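Local coordinates for protein SOSEKI 4 (Arabidopsis thaliana, PDB 6RSN) that forms filaments through its DIX-like domain, interprets cell polarity cues, can influence the orientation of cell division and promotes auxin biosynthesis and signalling, at residues Arg4-Gly16 and Pro21-Leu34. The protein carries 1 engineered substitution. Numbering follows the deposited sequence.
Sequences RIVPVVYYLSRNG and PHFIEVPLSSHNGL. With SO4 (sulfate ion), chain B.
Tyr-10 and His-22 form a hydrogen-bonded antiparallel pair whose side chains meet on the helix-facing side of the sheet: His-22 CB sits over one ring face, 3.6 Å from the Tyr-10 centroid, while the two rings, at 13°, are slid apart and barely overlap. With CG wedged between backbone N and carbonyl carbon (chi1 66°), the Tyr-10 ring swings beneath His-22, and Ile-24 CG2 meets its edge. A leucine in place of Tyr-10 would probably leave His-22 CB without its flat seat and Arg-47 without the hydroxyl it bonds. Further along this face, Val-8 CG2 abuts Val-26 CG2 at 3.6 Å, and Leu-34 spans two valines, CD1 against Val-6 CG2 and CD2 against Val-8 CG2, each 4.2 Å. Across the sheet, Pro-21 CB stands over the centre of the Tyr-11 ring, 11° off its normal; Pro-7 CB packs obliquely against Phe-23 CE2 at 3.5 Å. Backbone bonds fix the register from His-22 N–Tyr-10 O (2.8 Å) to Leu-28 N–Arg-4 O (2.9 Å). Such a beta hairpin opens the ubiquitin-like fold, here the DIX-like oligomerisation domain. Val-6, Val-8 and Val-26 are buried, Phe-23 and Glu-25 exposed opposite, implying cohesion mainly by apolar fit and backbone hydrogen bonds, without salt bridges between the segments.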
# COMPACT_ATOMS: atom_id res chain seq x y z
N ARG A 4 -10.12 12.23 8.55
CA ARG A 4 -10.65 10.86 8.44
C ARG A 4 -9.48 9.88 8.29
O ARG A 4 -8.38 10.25 7.88
CB ARG A 4 -11.52 10.71 7.19
CG ARG A 4 -12.70 9.78 7.41
CD ARG A 4 -13.72 9.95 6.30
NE ARG A 4 -13.29 9.14 5.16
CZ ARG A 4 -12.79 9.61 4.02
NH1 ARG A 4 -12.66 10.92 3.84
NH2 ARG A 4 -12.44 8.77 3.06
N ILE A 5 -9.75 8.62 8.64
CA ILE A 5 -8.74 7.58 8.56
C ILE A 5 -9.33 6.42 7.76
O ILE A 5 -10.54 6.16 7.76
CB ILE A 5 -8.22 7.14 9.95
CG1 ILE A 5 -9.29 6.39 10.75
CG2 ILE A 5 -7.66 8.31 10.76
CD1 ILE A 5 -9.16 4.89 10.64
N VAL A 6 -8.49 5.81 6.96
CA VAL A 6 -8.94 4.68 6.18
C VAL A 6 -8.13 3.44 6.53
O VAL A 6 -6.93 3.52 6.85
CB VAL A 6 -8.96 4.94 4.66
CG1 VAL A 6 -9.86 6.11 4.29
CG2 VAL A 6 -7.59 5.10 4.06
N PRO A 7 -8.80 2.28 6.45
CA PRO A 7 -8.13 1.00 6.69
C PRO A 7 -7.28 0.58 5.50
O PRO A 7 -7.73 0.63 4.37
CB PRO A 7 -9.34 0.05 6.87
CG PRO A 7 -10.51 0.69 6.04
CD PRO A 7 -10.25 2.18 6.13
N VAL A 8 -6.03 0.16 5.75
CA VAL A 8 -5.18 -0.33 4.66
C VAL A 8 -4.61 -1.68 5.05
O VAL A 8 -4.06 -1.82 6.14
CB VAL A 8 -4.06 0.68 4.35
CG1 VAL A 8 -3.13 0.16 3.26
CG2 VAL A 8 -4.65 2.04 3.93
N VAL A 9 -4.70 -2.67 4.15
CA VAL A 9 -4.03 -3.96 4.35
C VAL A 9 -2.84 -3.98 3.40
O VAL A 9 -3.00 -3.59 2.25
CB VAL A 9 -4.96 -5.17 4.11
CG1 VAL A 9 -4.21 -6.50 4.01
CG2 VAL A 9 -6.04 -5.29 5.20
N TYR A 10 -1.66 -4.40 3.90
CA TYR A 10 -0.54 -4.55 2.96
C TYR A 10 0.18 -5.88 3.16
O TYR A 10 0.34 -6.40 4.28
CB TYR A 10 0.44 -3.35 3.02
CG TYR A 10 1.22 -3.17 4.31
CD1 TYR A 10 0.70 -2.43 5.36
CD2 TYR A 10 2.44 -3.80 4.50
CE1 TYR A 10 1.41 -2.27 6.55
CE2 TYR A 10 3.18 -3.64 5.67
CZ TYR A 10 2.63 -2.91 6.72
OH TYR A 10 3.36 -2.77 7.88
N TYR A 11 0.68 -6.44 2.04
CA TYR A 11 1.47 -7.67 2.02
C TYR A 11 2.91 -7.30 1.69
O TYR A 11 3.15 -6.44 0.85
CB TYR A 11 1.01 -8.56 0.86
CG TYR A 11 -0.36 -9.16 1.08
CD1 TYR A 11 -1.49 -8.42 0.77
CD2 TYR A 11 -0.49 -10.44 1.59
CE1 TYR A 11 -2.74 -8.99 0.95
CE2 TYR A 11 -1.75 -11.02 1.80
CZ TYR A 11 -2.86 -10.27 1.47
OH TYR A 11 -4.14 -10.74 1.65
N LEU A 12 3.86 -7.79 2.49
CA LEU A 12 5.25 -7.56 2.06
C LEU A 12 5.76 -8.84 1.42
O LEU A 12 5.51 -9.93 1.92
CB LEU A 12 6.15 -7.30 3.28
CG LEU A 12 5.77 -6.05 4.05
CD1 LEU A 12 6.76 -5.85 5.22
CD2 LEU A 12 5.79 -4.83 3.09
N SER A 13 6.52 -8.67 0.34
CA SER A 13 6.97 -9.82 -0.43
C SER A 13 8.48 -9.74 -0.44
O SER A 13 9.01 -8.73 -0.89
CB SER A 13 6.40 -9.72 -1.85
OG SER A 13 6.94 -10.77 -2.65
N ARG A 14 9.16 -10.78 0.05
CA ARG A 14 10.60 -10.75 0.01
C ARG A 14 11.08 -11.76 -1.04
O ARG A 14 11.30 -11.42 -2.20
CB ARG A 14 11.13 -10.96 1.42
CG ARG A 14 10.73 -9.86 2.39
CD ARG A 14 11.26 -10.31 3.73
NE ARG A 14 11.16 -9.37 4.85
CZ ARG A 14 10.06 -9.14 5.57
NH1 ARG A 14 8.92 -9.74 5.29
NH2 ARG A 14 10.11 -8.28 6.58
N ASN A 15 11.19 -13.02 -0.60
CA ASN A 15 11.47 -14.14 -1.48
C ASN A 15 10.18 -14.53 -2.20
O ASN A 15 10.21 -15.09 -3.29
CB ASN A 15 12.02 -15.32 -0.68
CG ASN A 15 13.11 -14.87 0.27
OD1 ASN A 15 14.15 -14.39 -0.18
ND2 ASN A 15 12.88 -14.98 1.56
N GLY A 16 9.05 -14.23 -1.55
CA GLY A 16 7.74 -14.61 -2.06
C GLY A 16 6.73 -14.66 -0.92
O GLY A 16 6.04 -15.66 -0.74
N PRO A 21 -0.32 -10.63 5.82
CA PRO A 21 -0.45 -9.21 5.64
C PRO A 21 -0.58 -8.51 6.99
O PRO A 21 -0.67 -9.16 8.03
CB PRO A 21 -1.72 -9.05 4.81
CG PRO A 21 -2.57 -10.24 5.25
CD PRO A 21 -1.56 -11.35 5.43
N HIS A 22 -0.43 -7.20 6.88
CA HIS A 22 -0.55 -6.27 7.99
C HIS A 22 -1.77 -5.41 7.76
O HIS A 22 -2.12 -5.11 6.62
CB HIS A 22 0.70 -5.37 8.03
CG HIS A 22 1.86 -6.05 8.67
ND1 HIS A 22 2.69 -6.93 7.97
CD2 HIS A 22 2.28 -6.05 9.95
CE1 HIS A 22 3.61 -7.39 8.81
NE2 HIS A 22 3.36 -6.91 10.01
N PHE A 23 -2.40 -4.97 8.87
CA PHE A 23 -3.48 -4.00 8.83
C PHE A 23 -3.06 -2.74 9.56
O PHE A 23 -2.61 -2.85 10.70
CB PHE A 23 -4.73 -4.54 9.56
CG PHE A 23 -5.83 -3.49 9.65
CD1 PHE A 23 -5.89 -2.58 10.71
CD2 PHE A 23 -6.77 -3.36 8.65
CE1 PHE A 23 -6.92 -1.63 10.79
CE2 PHE A 23 -7.80 -2.42 8.73
CZ PHE A 23 -7.88 -1.55 9.80
N ILE A 24 -3.22 -1.56 8.91
CA ILE A 24 -2.99 -0.29 9.59
C ILE A 24 -4.14 0.66 9.28
O ILE A 24 -4.81 0.48 8.27
CB ILE A 24 -1.65 0.35 9.15
CG1 ILE A 24 -1.55 0.51 7.62
CG2 ILE A 24 -0.47 -0.48 9.66
CD1 ILE A 24 -0.33 1.36 7.14
N GLU A 25 -4.27 1.71 10.11
CA GLU A 25 -5.19 2.80 9.79
C GLU A 25 -4.39 3.99 9.31
O GLU A 25 -3.37 4.32 9.91
CB GLU A 25 -6.01 3.10 11.04
CG GLU A 25 -6.94 1.94 11.35
CD GLU A 25 -7.91 2.27 12.45
OE1 GLU A 25 -7.50 2.98 13.38
OE2 GLU A 25 -9.08 1.85 12.32
N VAL A 26 -4.80 4.58 8.17
CA VAL A 26 -4.03 5.66 7.56
C VAL A 26 -4.80 6.98 7.61
O VAL A 26 -5.87 7.09 7.01
CB VAL A 26 -3.62 5.30 6.13
CG1 VAL A 26 -2.94 6.48 5.45
CG2 VAL A 26 -2.69 4.08 6.18
N PRO A 27 -4.25 8.04 8.24
CA PRO A 27 -4.87 9.38 8.14
C PRO A 27 -4.81 9.93 6.72
O PRO A 27 -3.75 9.91 6.08
CB PRO A 27 -4.10 10.25 9.16
CG PRO A 27 -3.42 9.23 10.08
CD PRO A 27 -3.12 8.02 9.20
N LEU A 28 -5.96 10.40 6.23
CA LEU A 28 -6.15 11.02 4.92
C LEU A 28 -5.74 12.49 4.94
O LEU A 28 -5.97 13.22 5.91
CB LEU A 28 -7.63 10.94 4.56
CG LEU A 28 -8.06 9.68 3.83
CD1 LEU A 28 -9.33 9.91 3.03
CD2 LEU A 28 -6.94 9.19 2.94
N SER A 29 -5.11 12.91 3.84
CA SER A 29 -4.74 14.30 3.62
C SER A 29 -5.86 15.01 2.87
O SER A 29 -6.17 16.16 3.18
CB SER A 29 -3.40 14.38 2.90
OG SER A 29 -3.36 13.52 1.76
N SER A 30 -6.48 14.31 1.90
CA SER A 30 -7.66 14.80 1.18
C SER A 30 -8.86 13.88 1.43
O SER A 30 -8.73 12.66 1.48
CB SER A 30 -7.43 14.89 -0.30
OG SER A 30 -8.69 14.79 -0.97
N HIS A 31 -10.06 14.46 1.42
CA HIS A 31 -11.18 13.68 1.90
C HIS A 31 -11.88 12.90 0.78
O HIS A 31 -12.93 12.31 1.00
CB HIS A 31 -12.01 14.48 2.92
CG HIS A 31 -11.25 14.75 4.18
ND1 HIS A 31 -9.97 14.22 4.42
CD2 HIS A 31 -11.57 15.47 5.29
CE1 HIS A 31 -9.54 14.61 5.60
NE2 HIS A 31 -10.50 15.38 6.16
N ASN A 32 -11.27 12.81 -0.42
CA ASN A 32 -11.93 12.00 -1.43
C ASN A 32 -11.02 10.91 -1.97
O ASN A 32 -11.35 10.34 -3.03
CB ASN A 32 -12.20 12.78 -2.70
CG ASN A 32 -12.86 14.09 -2.37
OD1 ASN A 32 -12.34 15.13 -2.74
ND2 ASN A 32 -13.95 14.02 -1.61
N GLY A 33 -9.91 10.67 -1.25
CA GLY A 33 -8.86 9.86 -1.83
C GLY A 33 -7.59 9.72 -0.99
O GLY A 33 -7.01 10.66 -0.43
N LEU A 34 -7.05 8.52 -1.10
CA LEU A 34 -5.80 8.16 -0.47
C LEU A 34 -4.67 8.22 -1.50
O LEU A 34 -4.89 7.79 -2.64
CB LEU A 34 -6.00 6.72 -0.04
CG LEU A 34 -4.75 6.04 0.55
CD1 LEU A 34 -4.35 6.62 1.89
CD2 LEU A 34 -4.99 4.56 0.60
S SO4 B . 7.89 -7.24 9.03
O1 SO4 B . 9.20 -6.67 8.79
O2 SO4 B . 7.53 -7.08 10.41
O3 SO4 B . 6.92 -6.56 8.21
O4 SO4 B . 7.91 -8.64 8.71